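Local coordinates for protein DNA photolyase (Agrobacterium tumefaciens, PDB 4U63) that probably repairs cyclobutane pyrimidine dimers in ultraviolet-damaged DNA with light, using a bound flavin and a methenyltetrahydrofolate antenna, at residues K23-L35 and A46-E60. Residues are numbered along the deposited sequence; the frame is centred on the assembly and turned at random.
Sequences KTAPVIVWFRKDL and AVEHGGPVIPVYIRE. With SO4 (sulfate ion), chain L.
Strands 27-31 and 53-59 are the two parallel strands of a beta-alpha-beta unit, joined through helix 41-49. Five backbone hydrogen bonds join the two segments. The first runs from Val27 N to Pro52 O (2.9 Å), just ahead of strand 53-59, and the last from Phe31 N to Val56 O (2.8 Å). On the face turned to helix 41-49, Val27 and Val29 pack against Ala46. Val29 CG2 and Ala46 CB are tight at 3.4 Å. The His49 ring lies with one face against Val27 CB, a CH-pi contact. With CG opposite the backbone N (chi1 177°), the ring reaches across to the chain leading into strand 27-31. There CE1 meets Ala25 O at the ring edge. His49 ND1 donates a nearly straight bond to Gly50 O (2.7 Å), and NE2 is hydrogen-bonded to Asp113 OD1. The two strands lie side by side within the five-stranded parallel sheet of the N-terminal photolyase domain, strand order 3-2-1-4-5. On the other face, Ile28 CG2 meets Val56 CG1 at 3.7 Å, and helix 99-110 covers both. Further along, the Trp30 indole is sandwiched. Ile58 CD1 sits over its five-membered ring, 3.9 Å from the centroid, and Arg32 CD lies on the opposite face. The Glu60 carboxylate meets the indole edge at CZ2, its plane turned 73° from the ring. Its OE1 forms a salt bridge with Arg120. Trp30 NE1 donates to a water 2.9 Å away, which lies over the centre of one Tyr57 face. Just before the strands, Thr24 OG1 and Gly51 N hydrogen-bond to a sulfate ion, probably from the crystallisation liquor.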
# COMPACT_ATOMS: atom_id res chain seq x y z
N LYS A 23 28.85 8.01 31.70
CA LYS A 23 28.36 7.64 30.38
C LYS A 23 26.86 7.53 30.33
O LYS A 23 26.19 7.35 31.34
CB LYS A 23 29.00 6.33 29.91
CG LYS A 23 30.51 6.41 29.76
CD LYS A 23 30.95 7.63 28.93
CE LYS A 23 32.44 7.64 28.67
NZ LYS A 23 33.22 7.78 29.93
N THR A 24 26.35 7.66 29.11
CA THR A 24 24.94 7.62 28.83
C THR A 24 24.60 6.21 28.38
O THR A 24 25.33 5.62 27.58
CB THR A 24 24.59 8.66 27.76
OG1 THR A 24 24.94 9.97 28.24
CG2 THR A 24 23.11 8.63 27.40
N ALA A 25 23.50 5.67 28.88
CA ALA A 25 23.05 4.34 28.47
C ALA A 25 22.66 4.33 26.98
O ALA A 25 22.30 5.37 26.42
CB ALA A 25 21.87 3.89 29.31
N PRO A 26 22.74 3.16 26.33
CA PRO A 26 22.21 3.07 24.98
C PRO A 26 20.70 3.23 24.88
O PRO A 26 19.97 3.22 25.90
CB PRO A 26 22.61 1.65 24.53
CG PRO A 26 23.76 1.28 25.40
CD PRO A 26 23.47 1.93 26.72
N VAL A 27 20.25 3.38 23.64
CA VAL A 27 18.84 3.45 23.29
C VAL A 27 18.61 2.55 22.08
O VAL A 27 19.37 2.60 21.09
CB VAL A 27 18.38 4.90 23.01
CG1 VAL A 27 19.33 5.63 22.06
CG2 VAL A 27 16.95 4.94 22.47
N ILE A 28 17.57 1.72 22.15
CA ILE A 28 17.19 0.85 21.06
C ILE A 28 16.11 1.52 20.21
O ILE A 28 15.13 2.03 20.74
CB ILE A 28 16.67 -0.51 21.58
CG1 ILE A 28 17.82 -1.24 22.29
CG2 ILE A 28 16.11 -1.36 20.45
CD1 ILE A 28 17.36 -2.31 23.24
N VAL A 29 16.32 1.51 18.89
CA VAL A 29 15.33 2.00 17.94
C VAL A 29 14.81 0.80 17.18
O VAL A 29 15.54 0.21 16.39
CB VAL A 29 15.91 3.02 16.94
CG1 VAL A 29 14.82 3.51 16.00
CG2 VAL A 29 16.56 4.18 17.66
N TRP A 30 13.55 0.46 17.40
CA TRP A 30 12.93 -0.69 16.74
C TRP A 30 12.18 -0.22 15.49
O TRP A 30 11.16 0.45 15.60
CB TRP A 30 12.00 -1.42 17.73
CG TRP A 30 11.24 -2.57 17.13
CD1 TRP A 30 11.57 -3.29 16.01
CD2 TRP A 30 10.03 -3.14 17.63
NE1 TRP A 30 10.64 -4.26 15.78
CE2 TRP A 30 9.68 -4.19 16.76
CE3 TRP A 30 9.20 -2.86 18.73
CZ2 TRP A 30 8.53 -4.97 16.95
CZ3 TRP A 30 8.04 -3.64 18.91
CH2 TRP A 30 7.73 -4.68 18.03
N PHE A 31 12.73 -0.58 14.31
CA PHE A 31 12.14 -0.31 13.00
C PHE A 31 11.13 -1.38 12.60
O PHE A 31 11.37 -2.58 12.80
CB PHE A 31 13.23 -0.28 11.91
CG PHE A 31 14.05 0.98 11.87
CD1 PHE A 31 15.18 1.11 12.66
CD2 PHE A 31 13.70 2.02 11.01
CE1 PHE A 31 15.94 2.28 12.60
CE2 PHE A 31 14.46 3.17 10.96
CZ PHE A 31 15.59 3.30 11.75
N ARG A 32 10.00 -0.95 12.02
CA ARG A 32 8.97 -1.85 11.49
C ARG A 32 8.59 -1.44 10.04
O ARG A 32 9.24 -1.86 9.09
CB ARG A 32 7.77 -1.90 12.43
CG ARG A 32 8.04 -2.52 13.81
CD ARG A 32 8.53 -1.50 14.84
NE ARG A 32 7.51 -0.51 15.15
CZ ARG A 32 6.46 -0.72 15.95
NH1 ARG A 32 6.28 -1.91 16.54
NH2 ARG A 32 5.58 0.26 16.16
N LYS A 33 7.56 -0.61 9.86
CA LYS A 33 7.23 -0.09 8.52
C LYS A 33 7.47 1.42 8.55
O LYS A 33 6.56 2.24 8.32
CB LYS A 33 5.81 -0.47 8.09
CG LYS A 33 5.62 -1.97 7.90
CD LYS A 33 4.26 -2.34 7.32
CE LYS A 33 4.24 -3.81 6.91
NZ LYS A 33 2.90 -4.30 6.48
N ASP A 34 8.71 1.76 8.85
CA ASP A 34 9.15 3.14 8.97
C ASP A 34 10.61 3.19 8.54
O ASP A 34 11.46 3.76 9.21
CB ASP A 34 9.00 3.60 10.41
CG ASP A 34 9.83 2.75 11.40
OD1 ASP A 34 10.25 1.63 11.03
OD2 ASP A 34 10.06 3.21 12.54
N LEU A 35 10.91 2.57 7.40
CA LEU A 35 12.29 2.31 7.01
C LEU A 35 12.90 3.51 6.32
O LEU A 35 13.13 3.52 5.11
CB LEU A 35 12.36 1.04 6.14
CG LEU A 35 11.69 -0.19 6.78
CD1 LEU A 35 11.87 -1.41 5.89
CD2 LEU A 35 12.22 -0.47 8.18
N ALA A 46 16.09 9.10 19.77
CA ALA A 46 17.27 8.31 20.13
C ALA A 46 18.55 9.18 20.09
O ALA A 46 19.42 9.05 20.96
CB ALA A 46 17.41 7.10 19.22
N VAL A 47 18.64 10.05 19.10
CA VAL A 47 19.79 10.96 19.00
C VAL A 47 19.78 11.95 20.17
O VAL A 47 20.82 12.19 20.79
CB VAL A 47 19.81 11.71 17.64
CG1 VAL A 47 20.89 12.80 17.62
CG2 VAL A 47 20.06 10.72 16.52
N GLU A 48 18.61 12.49 20.49
CA GLU A 48 18.47 13.44 21.60
C GLU A 48 18.80 12.78 22.94
O GLU A 48 19.39 13.40 23.83
CB GLU A 48 17.06 14.03 21.64
CG GLU A 48 16.84 15.10 22.71
CD GLU A 48 17.78 16.29 22.59
OE1 GLU A 48 18.11 16.69 21.46
OE2 GLU A 48 18.17 16.84 23.64
N HIS A 49 18.41 11.51 23.07
CA HIS A 49 18.70 10.70 24.25
C HIS A 49 20.20 10.62 24.56
O HIS A 49 20.60 10.59 25.73
CB HIS A 49 18.13 9.29 24.01
CG HIS A 49 18.40 8.31 25.10
ND1 HIS A 49 19.62 7.68 25.25
CD2 HIS A 49 17.61 7.83 26.08
CE1 HIS A 49 19.56 6.86 26.28
NE2 HIS A 49 18.35 6.93 26.81
N GLY A 50 21.03 10.59 23.52
CA GLY A 50 22.47 10.44 23.70
C GLY A 50 22.84 8.98 23.86
O GLY A 50 21.97 8.09 23.90
N GLY A 51 24.14 8.72 23.95
CA GLY A 51 24.65 7.37 24.06
C GLY A 51 24.50 6.57 22.78
O GLY A 51 24.00 7.09 21.78
N PRO A 52 24.94 5.29 22.79
CA PRO A 52 24.85 4.44 21.62
C PRO A 52 23.42 4.20 21.13
O PRO A 52 22.52 3.96 21.94
CB PRO A 52 25.47 3.12 22.09
CG PRO A 52 26.39 3.52 23.18
CD PRO A 52 25.68 4.63 23.89
N VAL A 53 23.24 4.27 19.81
CA VAL A 53 21.97 4.00 19.17
C VAL A 53 22.04 2.59 18.59
O VAL A 53 22.98 2.27 17.85
CB VAL A 53 21.65 5.03 18.07
CG1 VAL A 53 20.30 4.72 17.41
CG2 VAL A 53 21.64 6.44 18.65
N ILE A 54 21.07 1.76 18.95
CA ILE A 54 21.01 0.37 18.52
C ILE A 54 19.76 0.16 17.65
O ILE A 54 18.68 -0.14 18.18
CB ILE A 54 20.96 -0.61 19.72
CG1 ILE A 54 21.99 -0.23 20.80
CG2 ILE A 54 21.15 -2.05 19.24
CD1 ILE A 54 23.43 -0.30 20.36
N PRO A 55 19.89 0.32 16.32
CA PRO A 55 18.76 0.04 15.44
C PRO A 55 18.53 -1.45 15.26
O PRO A 55 19.49 -2.20 15.04
CB PRO A 55 19.19 0.67 14.11
CG PRO A 55 20.26 1.63 14.47
CD PRO A 55 20.98 0.96 15.58
N VAL A 56 17.28 -1.88 15.36
CA VAL A 56 16.91 -3.28 15.18
C VAL A 56 15.65 -3.40 14.33
O VAL A 56 14.71 -2.59 14.47
CB VAL A 56 16.73 -4.01 16.55
CG1 VAL A 56 15.61 -3.40 17.37
CG2 VAL A 56 16.50 -5.51 16.34
N TYR A 57 15.64 -4.39 13.45
CA TYR A 57 14.43 -4.79 12.74
C TYR A 57 14.17 -6.25 13.12
O TYR A 57 15.05 -7.10 12.98
CB TYR A 57 14.57 -4.66 11.22
CG TYR A 57 13.31 -5.09 10.51
CD1 TYR A 57 13.09 -6.42 10.20
CD2 TYR A 57 12.31 -4.17 10.19
CE1 TYR A 57 11.93 -6.83 9.58
CE2 TYR A 57 11.14 -4.57 9.55
CZ TYR A 57 10.96 -5.92 9.25
OH TYR A 57 9.81 -6.38 8.63
N ILE A 58 12.96 -6.51 13.59
CA ILE A 58 12.54 -7.81 14.05
C ILE A 58 11.54 -8.42 13.07
O ILE A 58 10.57 -7.78 12.67
CB ILE A 58 11.90 -7.72 15.46
CG1 ILE A 58 12.93 -7.18 16.46
CG2 ILE A 58 11.37 -9.08 15.92
CD1 ILE A 58 12.36 -6.84 17.82
N ARG A 59 11.79 -9.67 12.71
CA ARG A 59 10.87 -10.46 11.93
C ARG A 59 9.87 -11.04 12.94
O ARG A 59 10.16 -12.03 13.61
CB ARG A 59 11.63 -11.54 11.17
CG ARG A 59 10.90 -12.17 10.01
CD ARG A 59 11.90 -12.73 8.98
NE ARG A 59 12.84 -13.70 9.56
CZ ARG A 59 13.14 -14.89 9.04
NH1 ARG A 59 12.61 -15.32 7.89
NH2 ARG A 59 14.01 -15.68 9.67
N GLU A 60 8.73 -10.37 13.07
CA GLU A 60 7.64 -10.79 13.95
C GLU A 60 6.80 -11.87 13.25
O GLU A 60 6.83 -11.99 12.03
CB GLU A 60 6.71 -9.62 14.27
CG GLU A 60 7.32 -8.47 15.05
CD GLU A 60 6.36 -7.30 15.15
OE1 GLU A 60 6.34 -6.47 14.23
OE2 GLU A 60 5.61 -7.21 16.15
S SO4 L . 26.43 11.25 24.86
O1 SO4 L . 27.34 12.41 24.76
O2 SO4 L . 27.13 10.14 25.52
O3 SO4 L . 25.23 11.62 25.65
O4 SO4 L . 26.05 10.83 23.50
O HOH W 1 10.44 -5.15 12.98
O HOH W 2 7.93 -4.68 7.83